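Local atomic coordinates of serine-rich Repeat Adhesion Glycoprotein (Srr1) (PDB entry 4MBO), a protein that probably serves as a bacterial surface adhesin that binds host fibrinogen through its immunoglobulin-like binding region. Residues Lys231-Asn236 with Val285-Ile290; Arg176-Asp181 with Thr188-Ile193; Leu209-Gly214 with Ile269-Lys274. One frame throughout, in Å; residues are numbered along the deposited sequence. Where two conformers were deposited one is given.

Contact 1 of 3, residues Lys231-Asn236 with Val285-Ile290; sequences KILKTN and VVLVKI
The peptide groups of Leu233 and Val285 meet edge to edge through N-H and C=O, and the side chains of the paired residues stand on the two faces of the sheet; the segments are antiparallel strands of a beta sandwich in the C-terminal fibrinogen-binding adhesin region. Leu233 N lies in the carbonyl plane of Val285 and donates to its O at 2.8 Å, while Val285 N approaches Leu233 O with a tilt of 25° from that carbonyl's plane. Lys231 and Leu287 form a second hydrogen-bonded pair, and between the two sits the non-hydrogen-bonded pair Ile232 and Val286. On the face carrying this middle pair, Ile232 CG1 meets Val286 CG2 at 4.3 Å; branched aliphatic residues suit this buried side. On the other face Leu287 meets Leu233 with the two CD1 methyls 3.9 Å apart. Leu287 CD1 also comes close to the partner strand's backbone, 3.7 Å from Lys231 O. A lysine suits the partly exposed margin of this face because its methylenes can border a leucine. The two side chains lie side by side, pointing the same way, and the bend at chi3 (64°) puts Lys231 CE 4.1 Å from Leu287 CD1.

Contact 2 of 3, residues Arg176-Asp181 with Thr188-Ile193; sequences RIMKLD and TYITQI
Met178 packs tightly against Ile190 and Thr188, its side chain slanting across both, with SD 3.5 Å from Ile190 CD1. The sulfur also reaches Thr188 CG2, at 3.7 Å. With chi1 at 48°, Met178 CG sits between its own backbone N and carbonyl carbon, a crowded position, and lies 3.6 Å from Ile190 CD1. An unbranched, flexible thioether suits this buried site, since it can bend at chi2 and chi3 and lay its sulfur against Thr188 and Ile190. These strands form the hairpin 169-181/186-202, and the pairing shifts here at a beta bulge: Met178 and Lys179 together face Thr188, Met178 N donating to Thr188 O at 3.0 Å and Thr188 N to Lys179 O at 2.9 Å. At the bulge itself the packing is looser on the side of Lys179, which is partly exposed: its CB is 4.0 Å from Thr188 CB, and the lysine chain then leads away to a salt bridge with Asp245. A beta-branched threonine suits a partly exposed strand, its methyl set against Met178 SD. On the opposite face of the hairpin the packing is buried again: Ile177 CG1 comes to the edge of the Tyr189 ring, 3.8 Å from CD1, and the ring's hydroxyl is hydrogen-bonded to Ser299 and Ser175.

Contact 3 of 3, residues Leu209-Gly214 with Ile269-Lys274; sequences LYTIIG and ITIDWK
Trp273 NE1 donates to Thr211 OG1 at 2.9 Å, and the hydroxyl oxygen lies within 5° of the indole plane, at the ring edge. That same hydroxyl is hydrogen-bonded to Thr300 O, so threonine suits a buried place where one oxygen must serve an indole and a neighbouring backbone. Thr211 is also tied to Ile271 through the main chain in both directions, Ile271 N reaching Thr211 O at 2.8 Å; Ile213 and Ile269 form another such pair, and Trp273 N bonds to Leu209 O. At the more exposed end, Asp272 OD1 accepts from Lys274 N at 2.8 Å, from above the carboxylate plane, which makes an Asx turn, and is also hydrogen-bonded to Asn208 ND2. The other carboxylate oxygen, OD2, takes a bond of 2.6 Å from a water, which is also hydrogen-bonded to Tyr210 OH. Carboxylate and phenol ring are inclined by only 26°, with Asp272 OD1 4.0 Å above one face of the Tyr210 ring, toward its rim. Farther along this face, Ile212 lies beside Thr270; with chi2 at -49°, Ile212 CD1 is 3.4 Å from Thr270 CG2, a tight carbon contact. On the face turned inward, Ile271 CG2 sits 3.8 Å above the indole plane of Trp273, whose ring also stacks with Tyr284 and meets Tyr260 edge-to-face. A broad, flat side chain with one N-H fits such a core. These are two neighbouring antiparallel strands of a beta sandwich, with the Asx turn at Asp272.

In the fold
Contacts 1 and 2 are built into one sheet, since strands 283-290 and 186-202 are neighbours in it: Val286 N lies 2.8 Å from Thr191 O, a probable hydrogen bond, and the contact centres are about 9 Å apart. Contact 3 belongs to the other sheet of the sandwich, its centre about 12 Å from that of contact 1 and about 16 Å from that of contact 2. Trp273 bridges the layers, with CZ2 3.7 Å from Ile193 CD1 and CH2 3.9 Å from Ile232 CG2. Ile213 reaches both Val286 and Tyr189. The side chains of Val285 and Arg176 each lie about 11 Å from a bound calcium ion, too far for either to be a ligand.

Contact 1 of 3, residues Lys231-Asn236 with Val285-Ile290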
ATOM      1  N   LYS A 231      12.880  -1.192  13.188  1.00 16.29           N
ATOM      2  CA  LYS A 231      12.027  -1.277  14.374  1.00 16.65           C
ATOM      3  C   LYS A 231      11.465  -2.686  14.377  1.00 17.02           C
ATOM      4  O   LYS A 231      11.074  -3.216  13.336  1.00 15.64           O
ATOM      5  CB  LYS A 231      10.876  -0.240  14.335  1.00 19.27           C
ATOM      6  CG  LYS A 231       9.943  -0.284  15.544  1.00 21.44           C
ATOM      7  CD  LYS A 231       8.993   0.931  15.664  1.00 25.56           C
ATOM      8  CE  LYS A 231       8.017   1.024  14.506  1.00 29.64           C
ATOM      9  NZ  LYS A 231       7.018   2.143  14.685  1.00 34.05           N
ATOM     10  N   ILE A 232      11.444  -3.311  15.560  1.00 15.27           N
ATOM     11  CA  ILE A 232      10.927  -4.669  15.739  1.00 15.63           C
ATOM     12  C   ILE A 232       9.804  -4.652  16.774  1.00 15.61           C
ATOM     13  O   ILE A 232       9.975  -4.166  17.902  1.00 16.49           O
ATOM     14  CB  ILE A 232      12.036  -5.658  16.173  1.00 15.04           C
ATOM     15  CG1 ILE A 232      13.248  -5.498  15.273  1.00 16.59           C
ATOM     16  CG2 ILE A 232      11.501  -7.079  16.229  1.00 15.72           C
ATOM     17  CD1 ILE A 232      14.422  -6.371  15.637  1.00 17.83           C
ATOM     18  N   LEU A 233       8.654  -5.169  16.369  1.00 15.53           N
ATOM     19  CA  LEU A 233       7.477  -5.248  17.206  1.00 15.93           C
ATOM     20  C   LEU A 233       7.050  -6.681  17.424  1.00 16.37           C
ATOM     21  O   LEU A 233       7.290  -7.541  16.586  1.00 17.00           O
ATOM     22  CB  LEU A 233       6.296  -4.476  16.562  1.00 16.33           C
ATOM     23  CG  LEU A 233       6.585  -3.061  16.142  1.00 17.52           C
ATOM     24  CD1 LEU A 233       5.392  -2.485  15.406  1.00 19.42           C
ATOM     25  CD2 LEU A 233       6.955  -2.183  17.315  1.00 19.31           C
ATOM     26  N   LYS A 234       6.457  -6.950  18.592  0.50 16.73           N
ATOM     27  CA  LYS A 234       5.947  -8.289  18.930  0.50 16.63           C
ATOM     28  C   LYS A 234       4.430  -8.209  19.128  0.50 17.18           C
ATOM     29  O   LYS A 234       3.920  -7.286  19.795  0.50 17.62           O
ATOM     30  CB  LYS A 234       6.613  -8.838  20.205  0.50 17.76           C
ATOM     31  CG  LYS A 234       6.135 -10.219  20.630  0.50 18.89           C
ATOM     32  CD  LYS A 234       6.867 -10.680  21.883  0.50 20.54           C
ATOM     33  CE  LYS A 234       6.227 -11.904  22.506  0.50 22.73           C
ATOM     34  NZ  LYS A 234       4.877 -11.600  23.035  0.50 23.98           N
ATOM     35  N   THR A 235       3.717  -9.187  18.567  1.00 17.30           N
ATOM     36  CA  THR A 235       2.251  -9.257  18.669  1.00 18.86           C
ATOM     37  C   THR A 235       1.753 -10.696  18.402  1.00 19.87           C
ATOM     38  O   THR A 235       2.492 -11.534  17.883  1.00 22.50           O
ATOM     39  CB  THR A 235       1.573  -8.289  17.642  1.00 19.61           C
ATOM     40  OG1 THR A 235       0.198  -8.088  17.979  1.00 22.66           O
ATOM     41  CG2 THR A 235       1.717  -8.822  16.244  1.00 20.63           C
ATOM     42  N   ASN A 236       0.487 -10.955  18.723  1.00 18.91           N
ATOM     43  CA  ASN A 236      -0.154 -12.207  18.385  1.00 20.37           C
ATOM     44  C   ASN A 236      -0.543 -12.106  16.907  1.00 19.42           C
ATOM     45  O   ASN A 236      -0.986 -11.041  16.454  1.00 19.92           O
ATOM     46  CB  ASN A 236      -1.383 -12.379  19.241  1.00 22.90           C
ATOM     47  CG  ASN A 236      -2.064 -13.723  19.031  1.00 26.53           C
ATOM     48  OD1 ASN A 236      -2.654 -13.976  18.002  1.00 28.29           O
ATOM     49  ND2 ASN A 236      -2.050 -14.555  20.060  1.00 31.00           N
ATOM     50  N   VAL A 285       7.129  -8.288  13.851  1.00 14.61           N
ATOM     51  CA  VAL A 285       7.080  -7.457  12.664  1.00 14.09           C
ATOM     52  C   VAL A 285       8.370  -6.628  12.678  1.00 14.64           C
ATOM     53  O   VAL A 285       8.669  -5.928  13.644  1.00 16.29           O
ATOM     54  CB  VAL A 285       5.857  -6.566  12.652  1.00 16.27           C
ATOM     55  CG1 VAL A 285       5.855  -5.733  11.401  1.00 16.69           C
ATOM     56  CG2 VAL A 285       4.579  -7.391  12.781  1.00 17.45           C
ATOM     57  N   VAL A 286       9.134  -6.706  11.592  1.00 13.70           N
ATOM     58  CA  VAL A 286      10.351  -5.937  11.430  1.00 14.03           C
ATOM     59  C   VAL A 286      10.093  -4.875  10.370  1.00 13.61           C
ATOM     60  O   VAL A 286       9.767  -5.205   9.205  1.00 13.89           O
ATOM     61  CB  VAL A 286      11.545  -6.795  10.998  1.00 14.08           C
ATOM     62  CG1 VAL A 286      12.758  -5.881  10.813  1.00 14.53           C
ATOM     63  CG2 VAL A 286      11.802  -7.905  12.002  1.00 14.87           C
ATOM     64  N   LEU A 287      10.181  -3.604  10.738  1.00 14.09           N
ATOM     65  CA  LEU A 287       9.974  -2.524   9.795  1.00 14.85           C
ATOM     66  C   LEU A 287      11.320  -1.948   9.424  1.00 15.92           C
ATOM     67  O   LEU A 287      12.101  -1.584  10.300  1.00 16.97           O
ATOM     68  CB  LEU A 287       9.103  -1.431  10.373  1.00 16.96           C
ATOM     69  CG  LEU A 287       7.694  -1.851  10.821  1.00 17.63           C
ATOM     70  CD1 LEU A 287       7.665  -2.347  12.242  1.00 18.95           C
ATOM     71  CD2 LEU A 287       6.796  -0.634  10.668  1.00 22.27           C
ATOM     72  N   VAL A 288      11.618  -1.918   8.140  1.00 14.23           N
ATOM     73  CA  VAL A 288      12.861  -1.355   7.613  1.00 15.12           C
ATOM     74  C   VAL A 288      12.536  -0.177   6.696  1.00 16.60           C
ATOM     75  O   VAL A 288      11.840  -0.354   5.678  1.00 18.20           O
ATOM     76  CB  VAL A 288      13.663  -2.418   6.847  1.00 15.99           C
ATOM     77  CG1 VAL A 288      14.876  -1.814   6.135  1.00 17.51           C
ATOM     78  CG2 VAL A 288      14.070  -3.550   7.773  1.00 16.20           C
ATOM     79  N   LYS A 289      13.000   1.010   7.069  0.70 16.98           N
ATOM     80  CA  LYS A 289      12.833   2.181   6.205  0.70 18.16           C
ATOM     81  C   LYS A 289      14.196   2.520   5.641  0.70 18.76           C
ATOM     82  O   LYS A 289      15.182   2.628   6.384  0.70 18.04           O
ATOM     83  CB  LYS A 289      12.262   3.382   6.948  0.70 21.71           C
ATOM     84  CG  LYS A 289      11.988   4.553   6.020  0.70 25.73           C
ATOM     85  CD  LYS A 289      11.393   5.764   6.719  0.70 28.80           C
ATOM     86  CE  LYS A 289       9.959   5.531   7.152  0.70 31.45           C
ATOM     87  NZ  LYS A 289       9.374   6.773   7.740  0.70 35.96           N
ATOM     88  N   ILE A 290      14.245   2.687   4.323  1.00 17.92           N
ATOM     89  CA  ILE A 290      15.475   3.036   3.603  1.00 18.70           C
ATOM     90  C   ILE A 290      15.192   3.990   2.467  1.00 19.27           C
ATOM     91  O   ILE A 290      14.037   4.167   2.077  1.00 18.80           O
ATOM     92  CB  ILE A 290      16.119   1.786   2.952  1.00 19.85           C
ATOM     93  CG1 ILE A 290      15.064   0.947   2.210  1.00 21.40           C
ATOM     94  CG2 ILE A 290      16.785   0.945   3.989  1.00 19.62           C
ATOM     95  CD1 ILE A 290      15.632  -0.197   1.384  1.00 23.39           C
TER

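Contact 2 of 3, residues Arg176-Asp181 with Thr188-Ile193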
ATOM      1  N   ARG A 176       6.685  -7.280   2.532  1.00 14.16           N
ATOM      2  CA  ARG A 176       6.018  -6.397   1.569  1.00 14.25           C
ATOM      3  C   ARG A 176       6.582  -4.993   1.601  1.00 15.28           C
ATOM      4  O   ARG A 176       6.861  -4.456   2.655  1.00 14.48           O
ATOM      5  CB  ARG A 176       4.525  -6.367   1.944  1.00 14.95           C
ATOM      6  CG  ARG A 176       3.604  -5.733   0.941  1.00 15.54           C
ATOM      7  CD  ARG A 176       2.144  -5.929   1.368  1.00 15.10           C
ATOM      8  NE  ARG A 176       1.329  -5.573   0.232  1.00 15.65           N
ATOM      9  CZ  ARG A 176       0.707  -4.425   0.064  1.00 16.13           C
ATOM     10  NH1 ARG A 176       0.097  -4.216  -1.086  1.00 17.33           N
ATOM     11  NH2 ARG A 176       0.705  -3.478   0.995  1.00 15.64           N
ATOM     12  N   ILE A 177       6.749  -4.369   0.424  1.00 15.72           N
ATOM     13  CA  ILE A 177       7.042  -2.980   0.356  1.00 16.94           C
ATOM     14  C   ILE A 177       5.652  -2.368   0.415  1.00 18.88           C
ATOM     15  O   ILE A 177       4.824  -2.552  -0.507  1.00 19.69           O
ATOM     16  CB  ILE A 177       7.757  -2.604  -0.949  1.00 19.96           C
ATOM     17  CG1 ILE A 177       9.126  -3.273  -0.965  1.00 20.95           C
ATOM     18  CG2 ILE A 177       7.827  -1.109  -1.057  1.00 20.63           C
ATOM     19  CD1 ILE A 177       9.942  -3.075  -2.221  1.00 25.09           C
ATOM     20  N   MET A 178       5.336  -1.724   1.531  1.00 16.62           N
ATOM     21  CA  MET A 178       3.977  -1.238   1.717  1.00 17.58           C
ATOM     22  C   MET A 178       3.809   0.261   1.748  1.00 17.47           C
ATOM     23  O   MET A 178       2.702   0.763   1.943  1.00 16.53           O
ATOM     24  CB  MET A 178       3.346  -1.909   2.941  1.00 18.20           C
ATOM     25  CG  MET A 178       4.202  -1.916   4.184  1.00 18.83           C
ATOM     26  SD  MET A 178       4.653  -0.285   4.740  1.00 20.59           S
ATOM     27  CE  MET A 178       3.010   0.373   5.211  1.00 19.87           C
ATOM     28  N   LYS A 179       4.898   0.991   1.513  1.00 16.80           N
ATOM     29  CA  LYS A 179       4.831   2.453   1.492  1.00 16.87           C
ATOM     30  C   LYS A 179       5.990   3.031   0.732  1.00 18.51           C
ATOM     31  O   LYS A 179       7.140   2.591   0.905  1.00 18.25           O
ATOM     32  CB  LYS A 179       4.855   3.042   2.903  1.00 17.56           C
ATOM     33  CG  LYS A 179       4.382   4.488   3.017  1.00 19.24           C
ATOM     34  CD  LYS A 179       2.899   4.688   2.689  1.00 19.63           C
ATOM     35  CE  LYS A 179       1.993   3.763   3.508  1.00 18.95           C
ATOM     36  NZ  LYS A 179       0.564   4.174   3.439  1.00 21.01           N
ATOM     37  N   LEU A 180       5.684   4.001  -0.109  1.00 18.83           N
ATOM     38  CA  LEU A 180       6.685   4.812  -0.793  1.00 21.99           C
ATOM     39  C   LEU A 180       6.381   6.260  -0.433  1.00 25.37           C
ATOM     40  O   LEU A 180       5.336   6.775  -0.794  1.00 23.68           O
ATOM     41  CB  LEU A 180       6.633   4.605  -2.297  1.00 22.96           C
ATOM     42  CG  LEU A 180       6.942   3.209  -2.844  1.00 26.20           C
ATOM     43  CD1 LEU A 180       6.703   3.189  -4.364  1.00 27.71           C
ATOM     44  CD2 LEU A 180       8.348   2.736  -2.484  1.00 28.82           C
ATOM     45  N   ASP A 181       7.278   6.918   0.288  1.00 27.20           N
ATOM     46  CA  ASP A 181       7.059   8.303   0.729  1.00 31.03           C
ATOM     47  C   ASP A 181       7.667   9.238  -0.290  1.00 33.54           C
ATOM     48  O   ASP A 181       8.896   9.233  -0.505  1.00 33.85           O
ATOM     49  CB  ASP A 181       7.661   8.507   2.112  1.00 33.66           C
ATOM     50  CG  ASP A 181       7.296   9.850   2.722  1.00 37.57           C
ATOM     51  OD1 ASP A 181       7.274  10.872   1.984  1.00 38.16           O
ATOM     52  OD2 ASP A 181       7.033   9.864   3.947  1.00 39.66           O
ATOM     53  N   THR A 188       9.281   1.765   2.713  1.00 17.51           N
ATOM     54  CA  THR A 188       9.142   0.990   3.926  1.00 16.82           C
ATOM     55  C   THR A 188       8.853  -0.451   3.540  1.00 15.87           C
ATOM     56  O   THR A 188       7.857  -0.759   2.880  1.00 16.77           O
ATOM     57  CB  THR A 188       8.019   1.520   4.834  1.00 17.73           C
ATOM     58  OG1 THR A 188       8.252   2.907   5.150  1.00 20.34           O
ATOM     59  CG2 THR A 188       7.935   0.715   6.113  1.00 18.16           C
ATOM     60  N   TYR A 189       9.732  -1.327   4.004  1.00 14.77           N
ATOM     61  CA  TYR A 189       9.701  -2.746   3.743  1.00 14.60           C
ATOM     62  C   TYR A 189       9.447  -3.433   5.064  1.00 13.62           C
ATOM     63  O   TYR A 189      10.282  -3.379   5.989  1.00 14.52           O
ATOM     64  CB  TYR A 189      11.073  -3.172   3.138  1.00 14.79           C
ATOM     65  CG  TYR A 189      11.224  -4.666   2.924  1.00 14.37           C
ATOM     66  CD1 TYR A 189      10.505  -5.323   1.941  1.00 15.38           C
ATOM     67  CD2 TYR A 189      12.105  -5.419   3.686  1.00 14.01           C
ATOM     68  CE1 TYR A 189      10.646  -6.683   1.713  1.00 15.64           C
ATOM     69  CE2 TYR A 189      12.253  -6.771   3.464  1.00 14.83           C
ATOM     70  CZ  TYR A 189      11.535  -7.406   2.478  1.00 14.70           C
ATOM     71  OH  TYR A 189      11.654  -8.777   2.255  1.00 15.38           O
ATOM     72  N   ILE A 190       8.341  -4.127   5.138  1.00 13.52           N
ATOM     73  CA  ILE A 190       7.931  -4.778   6.370  1.00 13.27           C
ATOM     74  C   ILE A 190       7.950  -6.291   6.246  1.00 13.29           C
ATOM     75  O   ILE A 190       7.523  -6.858   5.228  1.00 13.90           O
ATOM     76  CB  ILE A 190       6.543  -4.296   6.805  1.00 14.59           C
ATOM     77  CG1 ILE A 190       6.584  -2.796   7.032  1.00 15.53           C
ATOM     78  CG2 ILE A 190       6.122  -5.012   8.095  1.00 14.82           C
ATOM     79  CD1 ILE A 190       5.323  -2.212   7.625  1.00 17.19           C
ATOM     80  N   THR A 191       8.484  -6.940   7.287  1.00 12.74           N
ATOM     81  CA  THR A 191       8.578  -8.360   7.368  1.00 13.11           C
ATOM     82  C   THR A 191       7.754  -8.888   8.526  1.00 13.23           C
ATOM     83  O   THR A 191       7.891  -8.390   9.664  1.00 14.17           O
ATOM     84  CB  THR A 191      10.051  -8.801   7.571  1.00 13.37           C
ATOM     85  OG1 THR A 191      10.837  -8.356   6.443  1.00 14.47           O
ATOM     86  CG2 THR A 191      10.147 -10.304   7.615  1.00 14.80           C
ATOM     87  N   GLN A 192       6.898  -9.868   8.244  1.00 13.26           N
ATOM     88  CA  GLN A 192       6.145 -10.559   9.293  1.00 13.73           C
ATOM     89  C   GLN A 192       6.812 -11.903   9.549  1.00 13.34           C
ATOM     90  O   GLN A 192       7.010 -12.702   8.629  1.00 13.84           O
ATOM     91  CB  GLN A 192       4.711 -10.791   8.912  1.00 14.66           C
ATOM     92  CG  GLN A 192       3.927  -9.509   8.717  1.00 15.17           C
ATOM     93  CD  GLN A 192       2.548  -9.778   8.144  1.00 15.95           C
ATOM     94  OE1 GLN A 192       2.341 -10.770   7.412  1.00 17.38           O
ATOM     95  NE2 GLN A 192       1.607  -8.883   8.430  1.00 16.96           N
ATOM     96  N   ILE A 193       7.182 -12.129  10.806  1.00 13.85           N
ATOM     97  CA  ILE A 193       7.786 -13.375  11.248  1.00 14.11           C
ATOM     98  C   ILE A 193       6.674 -14.139  11.975  1.00 14.44           C
ATOM     99  O   ILE A 193       6.078 -13.649  12.921  1.00 14.36           O
ATOM    100  CB  ILE A 193       8.992 -13.110  12.167  1.00 16.25           C
ATOM    101  CG1 ILE A 193      10.146 -12.485  11.358  1.00 17.90           C
ATOM    102  CG2 ILE A 193       9.464 -14.356  12.891  1.00 16.64           C
ATOM    103  CD1 ILE A 193      10.149 -11.000  11.382  1.00 19.75           C
TER

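Contact 3 of 3, residues Leu209-Gly214 with Ile269-Lys274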
ATOM      1  N   LEU A 209      16.781 -19.731  15.405  1.00 16.26           N
ATOM      2  CA  LEU A 209      16.026 -19.094  14.333  1.00 15.51           C
ATOM      3  C   LEU A 209      16.610 -17.669  14.130  1.00 15.05           C
ATOM      4  O   LEU A 209      16.884 -16.956  15.098  1.00 14.83           O
ATOM      5  CB  LEU A 209      14.567 -18.995  14.715  1.00 16.19           C
ATOM      6  CG  LEU A 209      13.814 -20.324  14.811  1.00 17.14           C
ATOM      7  CD1 LEU A 209      12.587 -20.146  15.728  1.00 19.06           C
ATOM      8  CD2 LEU A 209      13.426 -20.819  13.429  1.00 17.72           C
ATOM      9  N   TYR A 210      16.813 -17.313  12.874  1.00 14.46           N
ATOM     10  CA  TYR A 210      17.292 -15.996  12.452  1.00 15.10           C
ATOM     11  C   TYR A 210      16.375 -15.434  11.371  1.00 14.06           C
ATOM     12  O   TYR A 210      15.659 -16.164  10.682  1.00 15.06           O
ATOM     13  CB  TYR A 210      18.711 -16.036  11.858  1.00 14.77           C
ATOM     14  CG  TYR A 210      19.825 -16.403  12.764  1.00 16.84           C
ATOM     15  CD1 TYR A 210      20.084 -17.742  13.058  1.00 17.73           C
ATOM     16  CD2 TYR A 210      20.694 -15.443  13.292  1.00 18.60           C
ATOM     17  CE1 TYR A 210      21.130 -18.105  13.878  1.00 19.67           C
ATOM     18  CE2 TYR A 210      21.734 -15.808  14.140  1.00 21.33           C
ATOM     19  CZ  TYR A 210      21.952 -17.142  14.414  1.00 23.04           C
ATOM     20  OH  TYR A 210      22.981 -17.572  15.225  1.00 28.00           O
ATOM     21  N   THR A 211      16.377 -14.111  11.268  1.00 13.71           N
ATOM     22  CA  THR A 211      15.766 -13.413  10.128  1.00 13.53           C
ATOM     23  C   THR A 211      16.847 -12.622   9.406  1.00 13.87           C
ATOM     24  O   THR A 211      17.557 -11.836  10.013  1.00 13.72           O
ATOM     25  CB  THR A 211      14.595 -12.529  10.515  1.00 14.01           C
ATOM     26  OG1 THR A 211      13.473 -13.360  10.781  1.00 15.12           O
ATOM     27  CG2 THR A 211      14.251 -11.538   9.407  1.00 14.34           C
ATOM     28  N   ILE A 212      17.022 -12.929   8.111  1.00 14.16           N
ATOM     29  CA  ILE A 212      17.937 -12.230   7.265  1.00 15.51           C
ATOM     30  C   ILE A 212      17.087 -11.404   6.279  1.00 15.21           C
ATOM     31  O   ILE A 212      16.107 -11.897   5.688  1.00 15.15           O
ATOM     32  CB  ILE A 212      18.805 -13.166   6.412  1.00 17.57           C
ATOM     33  CG1 ILE A 212      19.443 -14.308   7.234  1.00 21.55           C
ATOM     34  CG2 ILE A 212      19.834 -12.341   5.646  1.00 19.13           C
ATOM     35  CD1 ILE A 212      20.129 -13.879   8.470  1.00 25.20           C
ATOM     36  N   ILE A 213      17.472 -10.145   6.121  1.00 14.34           N
ATOM     37  CA  ILE A 213      16.843  -9.232   5.161  1.00 15.43           C
ATOM     38  C   ILE A 213      17.963  -8.814   4.223  1.00 16.47           C
ATOM     39  O   ILE A 213      19.024  -8.335   4.663  1.00 17.10           O
ATOM     40  CB  ILE A 213      16.221  -8.033   5.865  1.00 15.91           C
ATOM     41  CG1 ILE A 213      15.018  -8.534   6.706  1.00 16.12           C
ATOM     42  CG2 ILE A 213      15.788  -6.974   4.853  1.00 16.71           C
ATOM     43  CD1 ILE A 213      14.571  -7.591   7.781  1.00 18.06           C
ATOM     44  N   GLY A 214      17.762  -9.005   2.926  1.00 15.25           N
ATOM     45  CA  GLY A 214      18.804  -8.669   1.962  1.00 17.32           C
ATOM     46  C   GLY A 214      18.199  -8.455   0.596  1.00 18.07           C
ATOM     47  O   GLY A 214      16.993  -8.233   0.499  1.00 18.86           O
ATOM     48  N   ILE A 269      20.893  -7.549   6.625  1.00 15.63           N
ATOM     49  CA  ILE A 269      20.566  -7.303   8.037  1.00 15.61           C
ATOM     50  C   ILE A 269      20.259  -8.694   8.607  1.00 15.18           C
ATOM     51  O   ILE A 269      19.468  -9.461   8.026  1.00 15.28           O
ATOM     52  CB  ILE A 269      19.348  -6.380   8.180  1.00 16.34           C
ATOM     53  CG1 ILE A 269      19.758  -4.957   7.825  1.00 17.32           C
ATOM     54  CG2 ILE A 269      18.744  -6.441   9.581  1.00 15.68           C
ATOM     55  CD1 ILE A 269      18.590  -4.013   7.637  1.00 17.76           C
ATOM     56  N   THR A 270      20.907  -9.046   9.721  1.00 13.93           N
ATOM     57  CA  THR A 270      20.751 -10.342  10.333  1.00 13.63           C
ATOM     58  C   THR A 270      20.300 -10.179  11.776  1.00 13.31           C
ATOM     59  O   THR A 270      20.968  -9.541  12.589  1.00 14.80           O
ATOM     60  CB  THR A 270      22.098 -11.120  10.341  1.00 14.77           C
ATOM     61  OG1 THR A 270      22.568 -11.277   8.985  1.00 16.78           O
ATOM     62  CG2 THR A 270      21.920 -12.492  10.953  1.00 15.77           C
ATOM     63  N   ILE A 271      19.132 -10.736  12.078  1.00 12.63           N
ATOM     64  CA  ILE A 271      18.521 -10.711  13.401  1.00 13.32           C
ATOM     65  C   ILE A 271      18.504 -12.105  13.987  1.00 14.54           C
ATOM     66  O   ILE A 271      17.874 -12.994  13.429  1.00 15.04           O
ATOM     67  CB  ILE A 271      17.059 -10.220  13.338  1.00 14.05           C
ATOM     68  CG1 ILE A 271      17.025  -8.809  12.761  1.00 15.32           C
ATOM     69  CG2 ILE A 271      16.449 -10.217  14.727  1.00 15.34           C
ATOM     70  CD1 ILE A 271      15.652  -8.391  12.228  1.00 16.43           C
ATOM     71  N   ASP A 272      19.176 -12.284  15.131  1.00 15.46           N
ATOM     72  CA  ASP A 272      19.178 -13.551  15.884  1.00 16.06           C
ATOM     73  C   ASP A 272      17.975 -13.502  16.842  1.00 16.12           C
ATOM     74  O   ASP A 272      17.893 -12.600  17.684  1.00 16.65           O
ATOM     75  CB  ASP A 272      20.467 -13.611  16.703  1.00 18.23           C
ATOM     76  CG  ASP A 272      20.647 -14.883  17.504  1.00 19.94           C
ATOM     77  OD1 ASP A 272      19.743 -15.745  17.607  1.00 19.92           O
ATOM     78  OD2 ASP A 272      21.774 -14.985  18.106  1.00 22.74           O
ATOM     79  N   TRP A 273      17.038 -14.431  16.686  1.00 15.33           N
ATOM     80  CA  TRP A 273      15.868 -14.480  17.574  1.00 15.22           C
ATOM     81  C   TRP A 273      16.176 -15.077  18.950  1.00 17.54           C
ATOM     82  O   TRP A 273      15.304 -15.121  19.814  1.00 17.83           O
ATOM     83  CB  TRP A 273      14.685 -15.142  16.903  1.00 15.27           C
ATOM     84  CG  TRP A 273      14.216 -14.380  15.702  1.00 14.43           C
ATOM     85  CD1 TRP A 273      14.258 -14.810  14.410  1.00 15.00           C
ATOM     86  CD2 TRP A 273      13.612 -13.071  15.675  1.00 14.06           C
ATOM     87  NE1 TRP A 273      13.711 -13.861  13.582  1.00 14.96           N
ATOM     88  CE2 TRP A 273      13.366 -12.759  14.330  1.00 13.87           C
ATOM     89  CE3 TRP A 273      13.317 -12.113  16.650  1.00 15.07           C
ATOM     90  CZ2 TRP A 273      12.796 -11.544  13.931  1.00 14.28           C
ATOM     91  CZ3 TRP A 273      12.762 -10.886  16.244  1.00 14.53           C
ATOM     92  CH2 TRP A 273      12.502 -10.632  14.907  1.00 14.38           C
ATOM     93  N   LYS A 274      17.400 -15.550  19.113  1.00 17.85           N
ATOM     94  CA  LYS A 274      17.906 -15.997  20.438  1.00 20.46           C
ATOM     95  C   LYS A 274      17.197 -17.213  20.995  1.00 22.04           C
ATOM     96  O   LYS A 274      17.196 -17.440  22.234  1.00 23.17           O
ATOM     97  CB  LYS A 274      17.838 -14.878  21.462  1.00 22.60           C
ATOM     98  CG  LYS A 274      18.464 -13.572  21.045  1.00 25.88           C
ATOM     99  CD  LYS A 274      18.417 -12.602  22.206  1.00 30.85           C
ATOM    100  CE  LYS A 274      18.705 -11.179  21.790  1.00 35.96           C
ATOM    101  NZ  LYS A 274      20.006 -10.969  21.095  1.00 40.75           N
TER
HETATM  102  O   HOH W   1      23.765 -16.583  17.780  1.00 38.18           O